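Local structure of thioesterase domain protein YiiD (Shewanella oneidensis, 1T82) at the interface of chains A and B. The protein is a putative thioesterase that forms a dimer with a hotdog-like fold and presumably hydrolyses acyl thioesters. Coordinates in Å, arbitrary orientation; residue numbers count along the deposited sequence, not the author numbering. Chains: chain A/B, hypothetical acetyltransferase.

Contact 1: the interface of chains A and B. Residues chain A 66, 92-97; chain B 62-63, 66, 95-99.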
# COMPACT_ATOMS: atom_id res chain seq x y z
N TYR A 66 -4.66 1.11 -0.25
CA TYR A 66 -4.03 0.28 0.78
C TYR A 66 -3.59 1.10 1.97
O TYR A 66 -3.84 0.74 3.12
CB TYR A 66 -2.79 -0.43 0.23
CG TYR A 66 -2.08 -1.27 1.27
CD1 TYR A 66 -2.45 -2.59 1.50
CD2 TYR A 66 -1.03 -0.74 2.04
CE1 TYR A 66 -1.81 -3.37 2.46
CE2 TYR A 66 -0.38 -1.52 3.00
CZ TYR A 66 -0.78 -2.84 3.20
OH TYR A 66 -0.13 -3.62 4.14
N LEU A 92 2.04 -3.38 11.83
CA LEU A 92 1.25 -4.21 10.92
C LEU A 92 2.15 -5.38 10.52
O LEU A 92 3.16 -5.19 9.84
CB LEU A 92 0.84 -3.41 9.68
CG LEU A 92 0.03 -4.16 8.61
CD1 LEU A 92 -1.26 -4.71 9.21
CD2 LEU A 92 -0.29 -3.20 7.47
N ALA A 93 1.78 -6.59 10.94
CA ALA A 93 2.58 -7.78 10.64
C ALA A 93 2.35 -8.31 9.23
O ALA A 93 3.29 -8.74 8.56
CB ALA A 93 2.28 -8.87 11.66
N ASP A 94 1.10 -8.30 8.79
CA ASP A 94 0.77 -8.77 7.46
C ASP A 94 -0.63 -8.30 7.12
O ASP A 94 -1.42 -7.94 8.00
CB ASP A 94 0.83 -10.30 7.38
CG ASP A 94 -0.24 -10.97 8.20
OD1 ASP A 94 -0.05 -11.09 9.44
OD2 ASP A 94 -1.27 -11.37 7.62
N ALA A 95 -0.94 -8.31 5.83
CA ALA A 95 -2.24 -7.87 5.39
C ALA A 95 -2.62 -8.48 4.06
O ALA A 95 -1.76 -8.83 3.25
CB ALA A 95 -2.26 -6.35 5.28
N HIS A 96 -3.92 -8.61 3.86
CA HIS A 96 -4.48 -9.14 2.63
C HIS A 96 -5.47 -8.08 2.16
O HIS A 96 -6.27 -7.60 2.96
CB HIS A 96 -5.21 -10.46 2.90
CG HIS A 96 -5.96 -10.99 1.72
ND1 HIS A 96 -5.40 -11.06 0.46
CD2 HIS A 96 -7.22 -11.46 1.60
CE1 HIS A 96 -6.29 -11.56 -0.38
NE2 HIS A 96 -7.41 -11.81 0.29
N ILE A 97 -5.40 -7.71 0.89
CA ILE A 97 -6.30 -6.70 0.36
C ILE A 97 -6.88 -7.16 -0.97
O ILE A 97 -6.18 -7.74 -1.81
CB ILE A 97 -5.59 -5.32 0.19
CG1 ILE A 97 -6.57 -4.27 -0.36
CG2 ILE A 97 -4.39 -5.45 -0.74
CD1 ILE A 97 -6.05 -2.83 -0.30
N ALA B 62 4.88 1.31 6.45
CA ALA B 62 4.22 0.14 5.89
C ALA B 62 3.48 0.42 4.58
O ALA B 62 3.46 -0.40 3.67
CB ALA B 62 3.25 -0.45 6.92
N GLY B 63 2.87 1.60 4.50
CA GLY B 63 2.14 1.96 3.29
C GLY B 63 3.07 2.20 2.12
O GLY B 63 2.75 1.88 0.98
N TYR B 66 4.39 -1.20 0.85
CA TYR B 66 3.39 -1.83 -0.00
C TYR B 66 3.29 -1.15 -1.36
O TYR B 66 3.27 -1.80 -2.41
CB TYR B 66 2.01 -1.78 0.65
CG TYR B 66 0.90 -2.32 -0.23
CD1 TYR B 66 0.56 -3.68 -0.19
CD2 TYR B 66 0.21 -1.49 -1.11
CE1 TYR B 66 -0.46 -4.18 -1.01
CE2 TYR B 66 -0.80 -1.98 -1.93
CZ TYR B 66 -1.13 -3.33 -1.87
OH TYR B 66 -2.14 -3.82 -2.66
N ALA B 95 -3.89 -8.81 -3.23
CA ALA B 95 -2.51 -8.92 -2.83
C ALA B 95 -2.37 -9.28 -1.37
O ALA B 95 -3.25 -9.00 -0.56
CB ALA B 95 -1.79 -7.61 -3.12
N HIS B 96 -1.25 -9.91 -1.06
CA HIS B 96 -0.93 -10.30 0.30
C HIS B 96 0.48 -9.81 0.57
O HIS B 96 1.37 -9.98 -0.25
CB HIS B 96 -0.99 -11.82 0.44
CG HIS B 96 -0.57 -12.32 1.79
ND1 HIS B 96 -1.11 -11.82 2.95
CD2 HIS B 96 0.32 -13.27 2.15
CE1 HIS B 96 -0.56 -12.44 3.98
NE2 HIS B 96 0.31 -13.32 3.53
N ILE B 97 0.68 -9.18 1.72
CA ILE B 97 2.01 -8.67 2.06
C ILE B 97 2.37 -9.05 3.49
O ILE B 97 1.53 -9.01 4.39
CB ILE B 97 2.08 -7.12 1.89
CG1 ILE B 97 3.50 -6.63 2.20
CG2 ILE B 97 1.07 -6.45 2.81
CD1 ILE B 97 3.76 -5.18 1.79
N ARG B 98 3.63 -9.44 3.69
CA ARG B 98 4.12 -9.80 5.01
C ARG B 98 5.32 -8.92 5.30
O ARG B 98 6.22 -8.79 4.46
CB ARG B 98 4.54 -11.27 5.06
CG ARG B 98 3.45 -12.24 4.63
CD ARG B 98 3.86 -13.69 4.88
NE ARG B 98 3.84 -14.02 6.30
CZ ARG B 98 2.73 -14.23 7.01
NH1 ARG B 98 2.81 -14.51 8.30
NH2 ARG B 98 1.54 -14.16 6.42
N TYR B 99 5.33 -8.30 6.47
CA TYR B 99 6.44 -7.45 6.87
C TYR B 99 7.32 -8.26 7.81
O TYR B 99 6.90 -8.62 8.91
CB TYR B 99 5.92 -6.19 7.56
CG TYR B 99 5.01 -5.34 6.69
CD1 TYR B 99 3.64 -5.59 6.63
CD2 TYR B 99 5.52 -4.28 5.95
CE1 TYR B 99 2.79 -4.79 5.85
CE2 TYR B 99 4.69 -3.48 5.17
CZ TYR B 99 3.34 -3.74 5.13
OH TYR B 99 2.52 -2.94 4.37
O HOH W 1 5.13 -10.90 9.53
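A:Tyr66 and B:Tyr99 bury the most surface here, and their side chains reach toward each other tip to tip. The two phenol oxygens, A:Tyr66 OH and B:Tyr99 OH, are hydrogen-bonded at 2.8 Å, the A:Tyr66 oxygen arriving in the plane of the B:Tyr99 ring. B:Tyr99 OH in turn donates to the carbonyl oxygen B:Ala62 O, 2.8 Å away, from above the carbonyl plane. Two bonds thus grip B:Tyr99 OH, one from each chain, and fix the tip of its ring.

A:Tyr66 holds CG anti to the backbone N (chi1 178°), as does B:Tyr66, and the two rings stack face to face, with centroids 3.6 Å apart and planes 7° from parallel. A:Tyr66 CG and B:Tyr66 CD2 approach to 3.3 Å, a tight fit. B:Tyr99 instead turns CG beside its backbone N (chi1 -60°); its ring crosses A:Leu92 obliquely, CE1 lying 3.8 Å from A:Leu92 CD2. The CG2 methyls of A:Ile97 and B:Ile97 pack near the phenol ends of the opposite Tyr66 residues.

A:Asp94 also hides much surface against chain B. It lies alongside B:Arg98, but its carboxylate OD2 stays 4.1 Å from the guanidinium NH2; the opposite charges may still attract. The backbones pair as antiparallel strands. B:Ala95 O takes A:Ile97 N nearly along its C=O axis at 2.9 Å and also accepts A:His96 ND1, at 3.2 Å, from above the carbonyl plane. B:Tyr99 N donates a nearly straight hydrogen bond to A:Ala93 O, from above its carbonyl plane.

The paired segments belong to strand 89-99 of each chain, A:His96 facing B:His96 across the two-fold, so the sheets of the two hotdog-like subunits join edge to edge while the start of helix 62-84 from each chain packs the tyrosines against one side of the junction.

Contact 2: the interface of chains A and B. Residues chain A 31, 52-55, 61, 63-64; chain B 25-28, 67, 71.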
# COMPACT_ATOMS: atom_id res chain seq x y z
N PHE A 31 0.71 13.90 2.58
CA PHE A 31 0.57 14.14 1.15
C PHE A 31 -0.76 13.58 0.64
O PHE A 31 -1.46 14.22 -0.15
CB PHE A 31 1.71 13.50 0.36
CG PHE A 31 1.56 13.66 -1.13
CD1 PHE A 31 1.87 14.86 -1.75
CD2 PHE A 31 1.05 12.62 -1.90
CE1 PHE A 31 1.67 15.03 -3.12
CE2 PHE A 31 0.84 12.77 -3.27
CZ PHE A 31 1.15 13.98 -3.88
N PRO A 52 -4.83 13.99 -4.77
CA PRO A 52 -3.43 13.55 -4.68
C PRO A 52 -3.27 12.04 -4.81
O PRO A 52 -2.16 11.54 -5.03
CB PRO A 52 -3.01 14.05 -3.30
CG PRO A 52 -4.27 13.89 -2.50
CD PRO A 52 -5.32 14.45 -3.45
N ASN A 53 -4.38 11.33 -4.68
CA ASN A 53 -4.38 9.88 -4.72
C ASN A 53 -4.83 9.24 -6.03
O ASN A 53 -5.15 8.05 -6.07
CB ASN A 53 -5.25 9.38 -3.57
CG ASN A 53 -4.72 9.82 -2.23
OD1 ASN A 53 -3.59 9.49 -1.88
ND2 ASN A 53 -5.51 10.58 -1.48
N ILE A 54 -4.84 10.02 -7.10
CA ILE A 54 -5.28 9.51 -8.38
C ILE A 54 -4.26 8.64 -9.12
O ILE A 54 -3.08 8.57 -8.78
CB ILE A 54 -5.67 10.67 -9.32
CG1 ILE A 54 -4.48 11.61 -9.50
CG2 ILE A 54 -6.85 11.41 -8.74
CD1 ILE A 54 -4.73 12.71 -10.52
N ASN A 55 -4.77 7.96 -10.15
CA ASN A 55 -3.97 7.12 -11.03
C ASN A 55 -4.31 7.58 -12.44
O ASN A 55 -4.91 8.65 -12.62
CB ASN A 55 -4.34 5.63 -10.87
CG ASN A 55 -5.82 5.37 -11.09
OD1 ASN A 55 -6.48 6.06 -11.86
ND2 ASN A 55 -6.34 4.34 -10.43
N PHE A 61 -5.68 5.46 -6.63
CA PHE A 61 -4.50 4.64 -6.79
C PHE A 61 -4.48 3.49 -5.77
O PHE A 61 -4.78 3.69 -4.60
CB PHE A 61 -3.27 5.53 -6.63
CG PHE A 61 -1.98 4.79 -6.57
CD1 PHE A 61 -1.69 3.80 -7.51
CD2 PHE A 61 -1.06 5.07 -5.57
CE1 PHE A 61 -0.49 3.11 -7.44
CE2 PHE A 61 0.15 4.38 -5.50
CZ PHE A 61 0.43 3.39 -6.44
N GLY A 63 -2.16 2.03 -4.24
CA GLY A 63 -1.30 2.27 -3.10
C GLY A 63 -1.96 3.17 -2.08
O GLY A 63 -1.77 3.00 -0.87
N SER A 64 -2.73 4.15 -2.55
CA SER A 64 -3.41 5.06 -1.64
C SER A 64 -4.52 4.29 -0.93
O SER A 64 -4.71 4.45 0.27
CB SER A 64 -3.98 6.25 -2.40
OG SER A 64 -2.93 7.05 -2.93
N THR B 25 1.32 10.10 -13.92
CA THR B 25 -0.05 9.64 -13.73
C THR B 25 -0.43 9.36 -12.29
O THR B 25 -1.60 9.37 -11.93
CB THR B 25 -0.32 8.36 -14.55
OG1 THR B 25 0.43 7.27 -14.01
CG2 THR B 25 0.08 8.57 -16.01
N ILE B 26 0.58 9.12 -11.46
CA ILE B 26 0.35 8.79 -10.05
C ILE B 26 1.15 9.73 -9.15
O ILE B 26 2.30 9.46 -8.81
CB ILE B 26 0.78 7.34 -9.78
CG1 ILE B 26 0.03 6.40 -10.73
CG2 ILE B 26 0.50 6.98 -8.33
CD1 ILE B 26 0.55 4.97 -10.71
N PRO B 27 0.53 10.85 -8.73
CA PRO B 27 1.20 11.83 -7.86
C PRO B 27 1.90 11.24 -6.64
O PRO B 27 2.97 11.72 -6.24
CB PRO B 27 0.07 12.79 -7.49
CG PRO B 27 -0.81 12.75 -8.72
CD PRO B 27 -0.85 11.27 -9.02
N VAL B 28 1.31 10.21 -6.04
CA VAL B 28 1.92 9.56 -4.87
C VAL B 28 3.28 8.96 -5.21
O VAL B 28 4.21 9.00 -4.39
CB VAL B 28 1.00 8.43 -4.32
CG1 VAL B 28 1.82 7.48 -3.43
CG2 VAL B 28 -0.13 9.03 -3.50
N THR B 67 3.23 0.18 -1.34
CA THR B 67 3.10 0.91 -2.59
C THR B 67 4.24 0.68 -3.55
O THR B 67 4.02 0.46 -4.74
CB THR B 67 2.95 2.42 -2.33
OG1 THR B 67 1.74 2.65 -1.59
CG2 THR B 67 2.87 3.18 -3.65
N LEU B 71 3.80 -1.15 -7.20
CA LEU B 71 4.19 -0.46 -8.44
C LEU B 71 5.25 -1.26 -9.18
O LEU B 71 5.32 -1.21 -10.41
CB LEU B 71 4.70 0.96 -8.15
CG LEU B 71 3.62 2.02 -7.90
CD1 LEU B 71 4.28 3.28 -7.36
CD2 LEU B 71 2.87 2.32 -9.19
O HOH W 2 -1.43 9.35 -6.57
O HOH W 3 -3.35 11.14 -13.42
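The 3-10 helix 51-53, the following loop, the start of helix 62-84 and the short helix 27-31 of chain A receive the end of helix 12-25, the linking B:Ile26, the start of helix 27-31 and one side of helix 62-84 from chain B. A:Phe61, just ahead of its helix, buries the most surface. With CG anti to the backbone N (chi1 172°), it sends its ring into chain B, where the methyl B:Ile26 CG2 sits centrally over one face, 3.6 Å from the centroid. The backbone N of A:Gly63 covers the opposite face, so the ring is clamped between its own chain and the partner. Around the far rim, CE2 meets the methyl B:Thr67 CG2 at 3.5 Å, and CZ lies against B:Leu71 CG.

B:Pro27 fits between A:Ile54, the carbonyl A:Pro52 O and the edge of A:Phe31. Its CD packs at 3.7 Å from A:Ile54 CG1, while CB comes to the A:Phe31 ring in its plane. B:Val28 CG2 shares the same edge and reaches A:Ser64 OG, whose hydroxyl is held by its bond to A:Asn53 OD1 at 2.7 Å. Polar backbone groups are bridged by water: water 3 joins A:Asn55 O to B:Thr25 O, and water 2 links A:Pro52 O and A:Ile54 O to the amide B:Val28 N, which meets it at 2.9 Å, nearly straight (163° at H).

About 17 Å separates the C-alpha centres of contact 1 and contact 2, and helix 62-84 of both chains takes part in each. B:Tyr66 and B:Thr67, neighbours on one helix, divide between them, while Gly63 belongs to both but is marginal in contact 1. Contact 1 combines strand pairing and hydrogen bonds with a stack of aromatic rings; contact 2 is apolar packing with water bridges. Contact 1 straddles the two-fold, whereas contact 2 recurs on its other side with the chains exchanged. The helix thus ties a central sheet junction to flanking loop contacts, in keeping with the dimeric, hotdog-like architecture.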